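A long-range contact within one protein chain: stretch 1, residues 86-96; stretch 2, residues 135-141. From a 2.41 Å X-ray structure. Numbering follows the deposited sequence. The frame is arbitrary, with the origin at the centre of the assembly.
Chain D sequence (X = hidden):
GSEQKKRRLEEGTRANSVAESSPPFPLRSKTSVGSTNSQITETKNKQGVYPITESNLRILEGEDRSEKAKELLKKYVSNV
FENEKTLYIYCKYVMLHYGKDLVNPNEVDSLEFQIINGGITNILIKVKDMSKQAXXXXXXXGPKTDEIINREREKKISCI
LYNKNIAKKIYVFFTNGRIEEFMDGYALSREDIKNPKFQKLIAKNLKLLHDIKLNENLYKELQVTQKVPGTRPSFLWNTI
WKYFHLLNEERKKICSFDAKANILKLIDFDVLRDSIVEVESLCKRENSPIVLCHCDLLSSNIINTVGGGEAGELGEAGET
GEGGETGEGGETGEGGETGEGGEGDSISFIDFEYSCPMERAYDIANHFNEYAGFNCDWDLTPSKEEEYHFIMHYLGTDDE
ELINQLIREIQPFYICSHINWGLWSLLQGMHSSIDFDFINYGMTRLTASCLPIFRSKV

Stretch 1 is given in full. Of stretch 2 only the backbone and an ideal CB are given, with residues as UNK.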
# COMPACT_ATOMS: atom_id res chain seq x y z
N THR D 86 -30.29 -17.09 2.34
CA THR D 86 -31.17 -15.96 2.60
C THR D 86 -31.21 -14.99 1.39
O THR D 86 -32.27 -14.48 1.03
CB THR D 86 -30.79 -15.22 3.92
OG1 THR D 86 -30.63 -16.18 4.98
CG2 THR D 86 -31.89 -14.24 4.33
N LEU D 87 -30.05 -14.78 0.76
CA LEU D 87 -29.91 -13.98 -0.46
C LEU D 87 -30.80 -14.49 -1.59
O LEU D 87 -31.63 -13.74 -2.13
CB LEU D 87 -28.45 -13.97 -0.92
CG LEU D 87 -28.14 -13.42 -2.30
CD1 LEU D 87 -28.40 -11.90 -2.35
CD2 LEU D 87 -26.71 -13.73 -2.66
N TYR D 88 -30.64 -15.79 -1.89
CA TYR D 88 -31.39 -16.50 -2.91
C TYR D 88 -32.89 -16.49 -2.67
O TYR D 88 -33.66 -16.48 -3.63
CB TYR D 88 -30.89 -17.94 -3.08
CG TYR D 88 -29.44 -18.08 -3.49
CD1 TYR D 88 -28.73 -19.24 -3.22
CD2 TYR D 88 -28.77 -17.05 -4.17
CE1 TYR D 88 -27.38 -19.38 -3.62
CE2 TYR D 88 -27.42 -17.18 -4.56
CZ TYR D 88 -26.74 -18.34 -4.28
OH TYR D 88 -25.43 -18.45 -4.66
N ILE D 89 -33.31 -16.54 -1.41
CA ILE D 89 -34.74 -16.43 -1.07
C ILE D 89 -35.23 -15.00 -1.39
O ILE D 89 -36.32 -14.82 -1.96
CB ILE D 89 -35.00 -16.75 0.43
CG1 ILE D 89 -34.66 -18.21 0.75
CG2 ILE D 89 -36.44 -16.42 0.83
CD1 ILE D 89 -34.40 -18.49 2.23
N TYR D 90 -34.41 -14.00 -1.03
CA TYR D 90 -34.70 -12.60 -1.37
C TYR D 90 -34.82 -12.45 -2.89
O TYR D 90 -35.71 -11.75 -3.39
CB TYR D 90 -33.64 -11.63 -0.79
CG TYR D 90 -34.12 -10.17 -0.80
CD1 TYR D 90 -35.01 -9.69 0.18
CD2 TYR D 90 -33.70 -9.27 -1.80
CE1 TYR D 90 -35.47 -8.38 0.17
CE2 TYR D 90 -34.14 -7.95 -1.81
CZ TYR D 90 -35.03 -7.51 -0.83
OH TYR D 90 -35.47 -6.20 -0.84
N CYS D 91 -33.93 -13.14 -3.59
CA CYS D 91 -33.92 -13.20 -5.05
C CYS D 91 -35.13 -13.86 -5.68
O CYS D 91 -35.56 -13.44 -6.75
CB CYS D 91 -32.64 -13.85 -5.54
SG CYS D 91 -31.25 -12.74 -5.35
N LYS D 92 -35.66 -14.89 -5.03
CA LYS D 92 -36.89 -15.53 -5.47
C LYS D 92 -38.06 -14.57 -5.43
O LYS D 92 -38.96 -14.66 -6.26
CB LYS D 92 -37.26 -16.71 -4.56
CG LYS D 92 -36.58 -18.02 -4.89
CD LYS D 92 -36.85 -19.05 -3.79
CE LYS D 92 -38.22 -19.68 -3.95
NZ LYS D 92 -38.40 -20.80 -2.97
N TYR D 93 -38.07 -13.69 -4.43
CA TYR D 93 -39.14 -12.69 -4.26
C TYR D 93 -39.00 -11.52 -5.24
O TYR D 93 -40.00 -10.94 -5.66
CB TYR D 93 -39.18 -12.14 -2.83
CG TYR D 93 -39.36 -13.16 -1.74
CD1 TYR D 93 -40.03 -14.37 -1.98
CD2 TYR D 93 -38.89 -12.91 -0.45
CE1 TYR D 93 -40.19 -15.32 -0.97
CE2 TYR D 93 -39.05 -13.85 0.58
CZ TYR D 93 -39.70 -15.06 0.30
OH TYR D 93 -39.88 -15.98 1.31
N VAL D 94 -37.74 -11.18 -5.56
CA VAL D 94 -37.45 -10.19 -6.60
C VAL D 94 -38.08 -10.67 -7.89
O VAL D 94 -38.81 -9.92 -8.54
CB VAL D 94 -35.92 -9.90 -6.75
CG1 VAL D 94 -35.63 -9.07 -7.99
CG2 VAL D 94 -35.37 -9.15 -5.50
N MET D 95 -37.83 -11.93 -8.23
CA MET D 95 -38.39 -12.54 -9.44
C MET D 95 -39.91 -12.74 -9.40
O MET D 95 -40.58 -12.77 -10.44
CB MET D 95 -37.68 -13.88 -9.74
CG MET D 95 -36.18 -13.75 -10.16
SD MET D 95 -35.76 -12.47 -11.39
CE MET D 95 -36.74 -12.93 -12.88
N LEU D 96 -40.45 -12.91 -8.21
CA LEU D 96 -41.87 -13.17 -8.07
C LEU D 96 -42.70 -11.89 -8.20
O LEU D 96 -43.77 -11.91 -8.82
CB LEU D 96 -42.16 -13.90 -6.73
CG LEU D 96 -43.59 -14.26 -6.31
CD1 LEU D 96 -44.26 -15.32 -7.22
CD2 LEU D 96 -43.57 -14.73 -4.87
N UNK D 135 -31.64 -16.41 -19.24
CA UNK D 135 -30.89 -15.92 -18.10
C UNK D 135 -31.11 -14.43 -17.83
O UNK D 135 -31.11 -13.61 -18.75
CB UNK D 135 -29.40 -16.19 -18.32
N UNK D 136 -31.33 -14.12 -16.55
CA UNK D 136 -31.47 -12.73 -16.07
C UNK D 136 -30.38 -12.46 -15.04
O UNK D 136 -29.62 -13.35 -14.68
CB UNK D 136 -32.85 -12.48 -15.47
N UNK D 137 -30.30 -11.21 -14.60
CA UNK D 137 -29.29 -10.79 -13.62
C UNK D 137 -29.95 -9.89 -12.58
O UNK D 137 -30.71 -8.96 -12.94
CB UNK D 137 -28.13 -10.07 -14.30
N UNK D 138 -29.71 -10.18 -11.30
CA UNK D 138 -30.20 -9.30 -10.26
C UNK D 138 -29.04 -8.51 -9.70
O UNK D 138 -28.00 -9.08 -9.33
CB UNK D 138 -30.91 -10.09 -9.16
N UNK D 139 -29.22 -7.19 -9.65
CA UNK D 139 -28.24 -6.31 -9.08
C UNK D 139 -28.84 -5.64 -7.86
O UNK D 139 -29.87 -4.95 -7.95
CB UNK D 139 -27.76 -5.28 -10.10
N UNK D 140 -28.20 -5.87 -6.73
CA UNK D 140 -28.63 -5.32 -5.45
C UNK D 140 -27.61 -4.31 -5.00
O UNK D 140 -26.41 -4.62 -4.89
CB UNK D 140 -28.81 -6.42 -4.40
N UNK D 141 -28.07 -3.09 -4.77
CA UNK D 141 -27.19 -1.98 -4.39
C UNK D 141 -26.71 -2.08 -2.94
O UNK D 141 -27.43 -2.63 -2.09
CB UNK D 141 -27.91 -0.65 -4.60

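Position 135 lies beyond reach of the helix formed by residues 86-96: its ideal CB has nothing of that stretch within 5.5 Å. Almost any side chain would suit. It is Lys 135.

At position 136 the backbone is extended (phi/psi -120/174) and CA-to-CB points toward the helix, with the ideal CB 4.7 Å from Met 95 CE. What is offered is a single methyl at one end of the contact, with no charge beside it, so a medium or large apolar or aromatic side chain would suit. The residue is Tyr 136. With chi1 in the m well its ring brings CD1 to 4.3 Å from Met 95 CE, and the methyl approaches the ring obliquely.

Position 137 points away, as alternation along a strand requires, and the helix does not restrict it. It is Leu 137.

Position 138 points toward the helix again and lies at the point of nearest register, its CA 7.5 Å from the CA of Cys 91. The ideal CB is 4.7 Å from Cys 91 SG and 5.0 Å from Val 94 CG1, and the surroundings, with Met 95 SD nearby, are largely apolar. Isoleucine, leucine, valine or methionine would each be plausible, the longer ones reaching further between these groups. The deposited residue is Ile 138, which has the largest area covered by the helix of any residue in the strand. Its chi angles, m and t, carry CD1 into the helix surface, where it lies 3.8 Å from Cys 91 CB, 3.8 Å from Val 94 CG1 and 4.0 Å from Met 95 SD.

Position 139 is again out of reach, and a polar or charged side chain is as acceptable to the helix as an apolar one. It is Arg 139, whose NE and NH1 are hydrogen-bonded elsewhere in the structure.

Position 140 points toward the helix, but its ideal CB has no helix atom within 5.5 Å. A small side chain would leave that gap unbridged, whereas leucine, methionine or an aromatic could span it to the apolar groups of Leu 87 and Tyr 90. The residue is Leu 140: CD1 packs 3.8 Å from Leu 87 CD1, while CD2 lies 4.2 Å from Tyr 90 CE2, at the edge of that ring.

Position 141 is out of reach and unconstrained by the helix; Tyr 141 occupies it. No hydrogen bond joins the two stretches, and apolar packing carries the contact.

Stretch 2 135-141: KYLIRLY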
# COMPACT_ATOMS: atom_id res chain seq x y z
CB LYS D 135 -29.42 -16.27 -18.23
CG LYS D 135 -29.21 -17.79 -18.56
CD LYS D 135 -27.67 -18.07 -18.56
CE LYS D 135 -27.48 -19.59 -18.94
NZ LYS D 135 -25.91 -19.91 -18.70
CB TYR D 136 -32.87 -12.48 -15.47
CG TYR D 136 -34.01 -12.84 -16.42
CD1 TYR D 136 -34.58 -14.12 -16.42
CD2 TYR D 136 -34.50 -11.90 -17.34
CE1 TYR D 136 -35.61 -14.44 -17.31
CE2 TYR D 136 -35.53 -12.22 -18.22
CZ TYR D 136 -36.07 -13.48 -18.20
OH TYR D 136 -37.10 -13.78 -19.07
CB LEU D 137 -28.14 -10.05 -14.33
CG LEU D 137 -26.88 -9.66 -13.55
CD1 LEU D 137 -26.10 -10.90 -13.15
CD2 LEU D 137 -25.98 -8.73 -14.39
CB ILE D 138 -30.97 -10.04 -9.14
CG1 ILE D 138 -32.15 -10.82 -9.72
CG2 ILE D 138 -31.45 -9.05 -8.08
CD1 ILE D 138 -32.88 -11.66 -8.69
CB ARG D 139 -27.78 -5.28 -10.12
CG ARG D 139 -26.59 -4.45 -9.68
CD ARG D 139 -26.37 -3.29 -10.62
NE ARG D 139 -25.92 -3.72 -11.94
CZ ARG D 139 -24.66 -4.04 -12.26
NH1 ARG D 139 -24.39 -4.43 -13.50
NH2 ARG D 139 -23.68 -3.99 -11.35
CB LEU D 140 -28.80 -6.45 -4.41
CG LEU D 140 -29.84 -7.54 -4.70
CD1 LEU D 140 -29.75 -8.62 -3.67
CD2 LEU D 140 -31.26 -6.98 -4.69
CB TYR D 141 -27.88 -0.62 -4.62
CG TYR D 141 -28.63 -0.45 -5.93
CD1 TYR D 141 -28.14 -1.00 -7.13
CD2 TYR D 141 -29.81 0.32 -5.98
CE1 TYR D 141 -28.82 -0.83 -8.32
CE2 TYR D 141 -30.50 0.50 -7.17
CZ TYR D 141 -30.00 -0.07 -8.34
OH TYR D 141 -30.67 0.10 -9.53
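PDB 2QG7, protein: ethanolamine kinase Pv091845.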